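Glucose-6-phosphate isomerase (Chlamydia trachomatis D/UW-3/CX, PDB 6OTU) catalyses the reversible isomerisation of glucose-6-phosphate to fructose-6-phosphate, a step of sugar metabolism. Local coordinates at residues F149-Q154 / R197-E202; I404-N409 / G470-F475. One frame throughout, in Å; residues are numbered along the deposited sequence.

Interaction 1 (F149-Q154 / R197-E202)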
loop_
_atom_site.group_PDB
_atom_site.type_symbol
_atom_site.label_atom_id
_atom_site.label_comp_id
_atom_site.label_asym_id
_atom_site.label_seq_id
_atom_site.Cartn_x
_atom_site.Cartn_y
_atom_site.Cartn_z
ATOM N N PHE A 149 -26.847 14.240 13.781
ATOM C CA PHE A 149 -26.386 13.397 12.680
ATOM C C PHE A 149 -25.749 12.108 13.186
ATOM O O PHE A 149 -25.000 12.108 14.169
ATOM C CB PHE A 149 -25.373 14.127 11.807
ATOM C CG PHE A 149 -25.820 15.496 11.366
ATOM C CD1 PHE A 149 -26.611 15.652 10.237
ATOM C CD2 PHE A 149 -25.438 16.623 12.069
ATOM C CE1 PHE A 149 -27.011 16.920 9.820
ATOM C CE2 PHE A 149 -25.839 17.887 11.657
ATOM C CZ PHE A 149 -26.624 18.037 10.539
ATOM N N SER A 150 -26.034 11.012 12.487
ATOM C CA SER A 150 -25.407 9.724 12.733
ATOM C C SER A 150 -24.235 9.448 11.801
ATOM O O SER A 150 -23.452 8.536 12.073
ATOM C CB SER A 150 -26.457 8.620 12.569
ATOM O OG SER A 150 -26.968 8.660 11.247
ATOM N N THR A 151 -24.081 10.233 10.738
ATOM C CA THR A 151 -23.230 9.904 9.602
ATOM C C THR A 151 -22.450 11.129 9.151
ATOM O O THR A 151 -23.038 12.193 8.942
ATOM C CB THR A 151 -24.095 9.388 8.449
ATOM O OG1 THR A 151 -24.850 8.260 8.911
ATOM C CG2 THR A 151 -23.248 8.993 7.256
ATOM N N LEU A 152 -21.139 10.980 8.975
ATOM C CA LEU A 152 -20.300 12.050 8.447
ATOM C C LEU A 152 -19.584 11.559 7.193
ATOM O O LEU A 152 -19.021 10.456 7.185
ATOM C CB LEU A 152 -19.281 12.535 9.498
ATOM C CG LEU A 152 -18.468 13.782 9.111
ATOM C CD1 LEU A 152 -18.200 14.640 10.314
ATOM C CD2 LEU A 152 -17.151 13.439 8.413
ATOM N N VAL A 153 -19.587 12.385 6.144
ATOM C CA VAL A 153 -18.922 12.077 4.874
ATOM C C VAL A 153 -17.886 13.157 4.599
ATOM O O VAL A 153 -18.238 14.315 4.354
ATOM C CB VAL A 153 -19.911 11.982 3.707
ATOM C CG1 VAL A 153 -19.153 11.750 2.401
ATOM C CG2 VAL A 153 -20.927 10.868 3.960
ATOM N N GLN A 154 -16.612 12.793 4.636
ATOM C CA GLN A 154 -15.553 13.746 4.338
ATOM C C GLN A 154 -15.253 13.699 2.849
ATOM O O GLN A 154 -14.826 12.664 2.330
ATOM C CB GLN A 154 -14.291 13.451 5.143
ATOM C CG GLN A 154 -13.177 14.447 4.901
ATOM C CD GLN A 154 -12.476 14.891 6.180
ATOM O OE1 GLN A 154 -13.103 15.042 7.240
ATOM N NE2 GLN A 154 -11.167 15.123 6.080
ATOM N N ARG A 197 -24.765 4.926 -1.747
ATOM C CA ARG A 197 -25.537 3.699 -1.619
ATOM C C ARG A 197 -25.804 3.352 -0.161
ATOM O O ARG A 197 -26.799 2.689 0.146
ATOM C CB ARG A 197 -24.803 2.552 -2.314
ATOM C CG ARG A 197 -25.555 1.237 -2.334
ATOM C CD ARG A 197 -24.607 0.085 -2.606
ATOM N NE ARG A 197 -25.274 -1.037 -3.259
ATOM C CZ ARG A 197 -25.584 -2.179 -2.650
ATOM N NH1 ARG A 197 -25.281 -2.347 -1.366
ATOM N NH2 ARG A 197 -26.193 -3.154 -3.326
ATOM N N GLU A 198 -24.959 3.815 0.754
ATOM C CA GLU A 198 -24.976 3.320 2.125
ATOM C C GLU A 198 -25.645 4.243 3.140
ATOM O O GLU A 198 -26.012 3.767 4.218
ATOM C CB GLU A 198 -23.540 3.046 2.595
ATOM C CG GLU A 198 -22.793 2.022 1.737
ATOM C CD GLU A 198 -23.441 0.639 1.771
ATOM O OE1 GLU A 198 -24.021 0.285 2.824
ATOM O OE2 GLU A 198 -23.368 -0.088 0.751
ATOM N N ILE A 199 -25.820 5.535 2.847
ATOM C CA ILE A 199 -26.104 6.526 3.885
ATOM C C ILE A 199 -27.535 7.042 3.788
ATOM O O ILE A 199 -28.164 7.046 2.721
ATOM C CB ILE A 199 -25.106 7.700 3.818
ATOM C CG1 ILE A 199 -25.320 8.506 2.529
ATOM C CG2 ILE A 199 -23.668 7.187 3.898
ATOM C CD1 ILE A 199 -24.308 9.601 2.293
ATOM N N ASP A 200 -28.041 7.496 4.931
ATOM C CA ASP A 200 -29.294 8.241 5.014
ATOM C C ASP A 200 -28.944 9.729 4.972
ATOM O O ASP A 200 -28.363 10.263 5.924
ATOM C CB ASP A 200 -30.029 7.853 6.298
ATOM C CG ASP A 200 -31.307 8.649 6.541
ATOM O OD1 ASP A 200 -31.739 9.450 5.679
ATOM O OD2 ASP A 200 -31.886 8.456 7.632
ATOM N N LEU A 201 -29.282 10.393 3.859
ATOM C CA LEU A 201 -28.875 11.786 3.670
ATOM C C LEU A 201 -29.430 12.680 4.769
ATOM O O LEU A 201 -28.729 13.573 5.262
ATOM C CB LEU A 201 -29.314 12.299 2.294
ATOM C CG LEU A 201 -28.663 11.689 1.040
ATOM C CD1 LEU A 201 -29.330 12.197 -0.235
ATOM C CD2 LEU A 201 -27.158 11.940 0.993
ATOM N N GLU A 202 -30.684 12.447 5.179
ATOM C CA GLU A 202 -31.273 13.262 6.238
ATOM C C GLU A 202 -30.461 13.181 7.525
ATOM O O GLU A 202 -30.464 14.125 8.321
ATOM C CB GLU A 202 -32.717 12.837 6.490
ATOM C CG GLU A 202 -33.616 14.005 6.843
ATOM C CD GLU A 202 -35.070 13.752 6.492
ATOM O OE1 GLU A 202 -35.798 14.738 6.231
ATOM O OE2 GLU A 202 -35.482 12.565 6.480
HETATM O O HOH W 1 -26.550 6.683 7.203
#

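Interaction 2 (I404-N409 / G470-F475)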
loop_
_atom_site.group_PDB
_atom_site.type_symbol
_atom_site.label_atom_id
_atom_site.label_comp_id
_atom_site.label_asym_id
_atom_site.label_seq_id
_atom_site.Cartn_x
_atom_site.Cartn_y
_atom_site.Cartn_z
ATOM N N ILE A 404 6.145 -1.265 13.847
ATOM C CA ILE A 404 5.371 -0.546 14.852
ATOM C C ILE A 404 4.470 -1.531 15.572
ATOM O O ILE A 404 3.702 -2.251 14.927
ATOM C CB ILE A 404 4.535 0.592 14.235
ATOM C CG1 ILE A 404 5.415 1.455 13.326
ATOM C CG2 ILE A 404 3.864 1.400 15.348
ATOM C CD1 ILE A 404 4.769 2.753 12.853
ATOM N N GLY A 405 4.532 -1.536 16.906
ATOM C CA GLY A 405 3.746 -2.473 17.679
ATOM C C GLY A 405 3.287 -1.942 19.021
ATOM O O GLY A 405 3.701 -0.869 19.486
ATOM N N PHE A 406 2.408 -2.725 19.646
ATOM C CA PHE A 406 1.828 -2.369 20.932
ATOM C C PHE A 406 1.779 -3.597 21.824
ATOM O O PHE A 406 1.709 -4.741 21.346
ATOM C CB PHE A 406 0.431 -1.751 20.760
ATOM C CG PHE A 406 0.420 -0.609 19.795
ATOM C CD1 PHE A 406 0.722 0.671 20.223
ATOM C CD2 PHE A 406 0.189 -0.826 18.441
ATOM C CE1 PHE A 406 0.756 1.741 19.329
ATOM C CE2 PHE A 406 0.213 0.236 17.540
ATOM C CZ PHE A 406 0.503 1.526 17.992
ATOM N N LEU A 407 1.853 -3.344 23.135
ATOM C CA LEU A 407 1.751 -4.417 24.116
ATOM C C LEU A 407 0.315 -4.886 24.340
ATOM O O LEU A 407 0.118 -5.999 24.843
ATOM C CB LEU A 407 2.348 -3.965 25.454
ATOM C CG LEU A 407 3.816 -3.529 25.374
ATOM C CD1 LEU A 407 4.334 -3.143 26.750
ATOM C CD2 LEU A 407 4.702 -4.610 24.762
ATOM N N HIS A 408 -0.688 -4.074 23.989
ATOM C CA HIS A 408 -2.068 -4.378 24.335
ATOM C C HIS A 408 -2.997 -3.976 23.212
ATOM O O HIS A 408 -2.735 -3.018 22.482
ATOM C CB HIS A 408 -2.509 -3.658 25.611
ATOM C CG HIS A 408 -1.789 -4.121 26.825
ATOM N ND1 HIS A 408 -2.073 -5.322 27.438
ATOM C CD2 HIS A 408 -0.775 -3.565 27.526
ATOM C CE1 HIS A 408 -1.262 -5.484 28.467
ATOM N NE2 HIS A 408 -0.473 -4.428 28.548
ATOM N N ASN A 409 -4.095 -4.712 23.091
ATOM C CA ASN A 409 -5.056 -4.387 22.053
ATOM C C ASN A 409 -5.937 -3.209 22.482
ATOM O O ASN A 409 -5.963 -2.791 23.654
ATOM C CB ASN A 409 -5.893 -5.617 21.690
ATOM C CG ASN A 409 -6.709 -6.151 22.853
ATOM O OD1 ASN A 409 -7.599 -5.469 23.371
ATOM N ND2 ASN A 409 -6.436 -7.400 23.245
ATOM N N GLY A 470 -1.647 10.666 18.187
ATOM C CA GLY A 470 -1.105 11.997 17.956
ATOM C C GLY A 470 0.409 12.045 18.053
ATOM O O GLY A 470 1.066 12.731 17.269
ATOM N N SER A 471 0.985 11.327 19.018
ATOM C CA SER A 471 2.438 11.301 19.123
ATOM C C SER A 471 3.060 10.616 17.910
ATOM O O SER A 471 4.075 11.085 17.379
ATOM C CB SER A 471 2.856 10.605 20.422
ATOM O OG SER A 471 2.445 11.366 21.550
ATOM N N LEU A 472 2.462 9.508 17.457
ATOM C CA LEU A 472 2.988 8.789 16.301
ATOM C C LEU A 472 2.926 9.646 15.048
ATOM O O LEU A 472 3.860 9.647 14.237
ATOM C CB LEU A 472 2.205 7.498 16.079
ATOM C CG LEU A 472 2.783 6.181 16.592
ATOM C CD1 LEU A 472 1.747 5.086 16.420
ATOM C CD2 LEU A 472 4.071 5.825 15.862
ATOM N N LEU A 473 1.820 10.367 14.865
ATOM C CA LEU A 473 1.717 11.277 13.733
ATOM C C LEU A 473 2.827 12.315 13.779
ATOM O O LEU A 473 3.583 12.466 12.813
ATOM C CB LEU A 473 0.345 11.946 13.718
ATOM C CG LEU A 473 0.086 12.939 12.588
ATOM C CD1 LEU A 473 -0.086 12.184 11.284
ATOM C CD2 LEU A 473 -1.156 13.727 12.889
ATOM N N ALA A 474 2.968 13.015 14.918
ATOM C CA ALA A 474 3.973 14.069 15.007
ATOM C C ALA A 474 5.380 13.498 14.860
ATOM O O ALA A 474 6.260 14.141 14.274
ATOM C CB ALA A 474 3.837 14.834 16.339
ATOM N N PHE A 475 5.596 12.294 15.383
ATOM C CA PHE A 475 6.870 11.608 15.238
ATOM C C PHE A 475 7.318 11.547 13.788
ATOM O O PHE A 475 8.462 11.878 13.466
ATOM C CB PHE A 475 6.741 10.205 15.806
ATOM C CG PHE A 475 7.907 9.336 15.526
ATOM C CD1 PHE A 475 9.088 9.491 16.240
ATOM C CD2 PHE A 475 7.820 8.322 14.581
ATOM C CE1 PHE A 475 10.181 8.657 16.002
ATOM C CE2 PHE A 475 8.902 7.487 14.332
ATOM C CZ PHE A 475 10.080 7.644 15.049
#

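Interaction 1 (F149-Q154 / R197-E202)
The start of strand 151-155, next to the edge strand 180-184 of a five-stranded parallel sheet, meets the loop that leads into its other neighbour, strand 204-209: Thr151 and Val153 pack against Ile199, between helix 189-196 and strand 204-209. Alternate residues of a strand face the same side, and here both reach the isoleucine. The methyl CG2 of Thr151 lies 3.8 Å from Ile199 CG2, the side chains meeting at a slant, while Val153 CG2 comes within 4.0 Å of Ile199 CD1 and the two side chains stand nearly perpendicular. Ile199 can serve both because its CG1 branch sits between backbone N and carbonyl carbon (chi1 67°) and carries CD1 to the valine, whereas the shorter CG2 branch is given to the threonine. Such parallel sheets flanked by helices form the SIS fold of phosphoglucose isomerases, and Phe225 of helix 216-231 adds to the apolar cluster by touching both Val153 and Ile199. Threonine suits the strand entrance because it is two-faced: with CG2 anti to the backbone N and turned to Ile199, its OG1 serves polar partners. A water lies 2.9 Å from Thr151 OG1 and accepts a hydrogen bond from Asp200 N at 2.8 Å, bridging strand and loop. Ser150 OG is also hydrogen-bonded to Thr151 OG1, at 3.2 Å, and Asp200 O pairs with Thr204 OG1 where the next strand begins.

Interaction 2 (I404-N409 / G470-F475)
This is a small, wholly apolar strand-to-helix contact in the buried interior, where strand 401-406 of the mixed six-stranded sheet packs against helix 466-487. Leu472 is the one helix residue that touches the strand segment, and its two methyls are divided between two strand residues. CD1 approaches CZ of Phe406 at 4.1 Å, close to the ring plane, so the leucine meets the ring's edge and does not lie over a face. The other methyl, CD2, stands 4.4 Å from CD1 of Ile404, a looser touch. A forked leucine suits this place on the helix, since one side chain can reach two partners. Ile404 points its CB toward the helix, and its extended CG1 branch ends in the methyl that touches Leu472. Phe406 has a different route: its CG is anti to the carbonyl carbon (chi1 -53°), and the long ring carries CZ to the leucine from the opposite direction. Gly405 lies between them, its backbone bonded to Leu459 of the adjacent strand 456-461, while Ile404 bonds with Ile336 and Tyr338 on the other side. Leu472 also packs on Leu459, so the helix spans two neighbouring strands of the sheet. Farther round the same helix, Ser471, Leu473 and Ala474 pack against helix 287-303, and Phe475 reaches helix 313-327 as well as Leu459.

Interactions 1 and 2 belong to different sheets, the five-stranded parallel one and the mixed six-stranded one, and share no helix or strand; their centres are 30 Å apart and their nearest atoms about 12 Å. In each, two strand residues separated by one other meet a single branched aliphatic residue, and the touching side chains are mostly or wholly buried. Their settings differ. Interaction 1 lies far from the middle of the chain, at a loop with exposed charged residues, and water and hydroxyl groups join its methyl contacts. Interaction 2 is nearer the centre and joins strand to helix through hydrocarbon groups alone, including an aromatic edge. Both lie away from the glucose-6-phosphate pocket and the active-site residues.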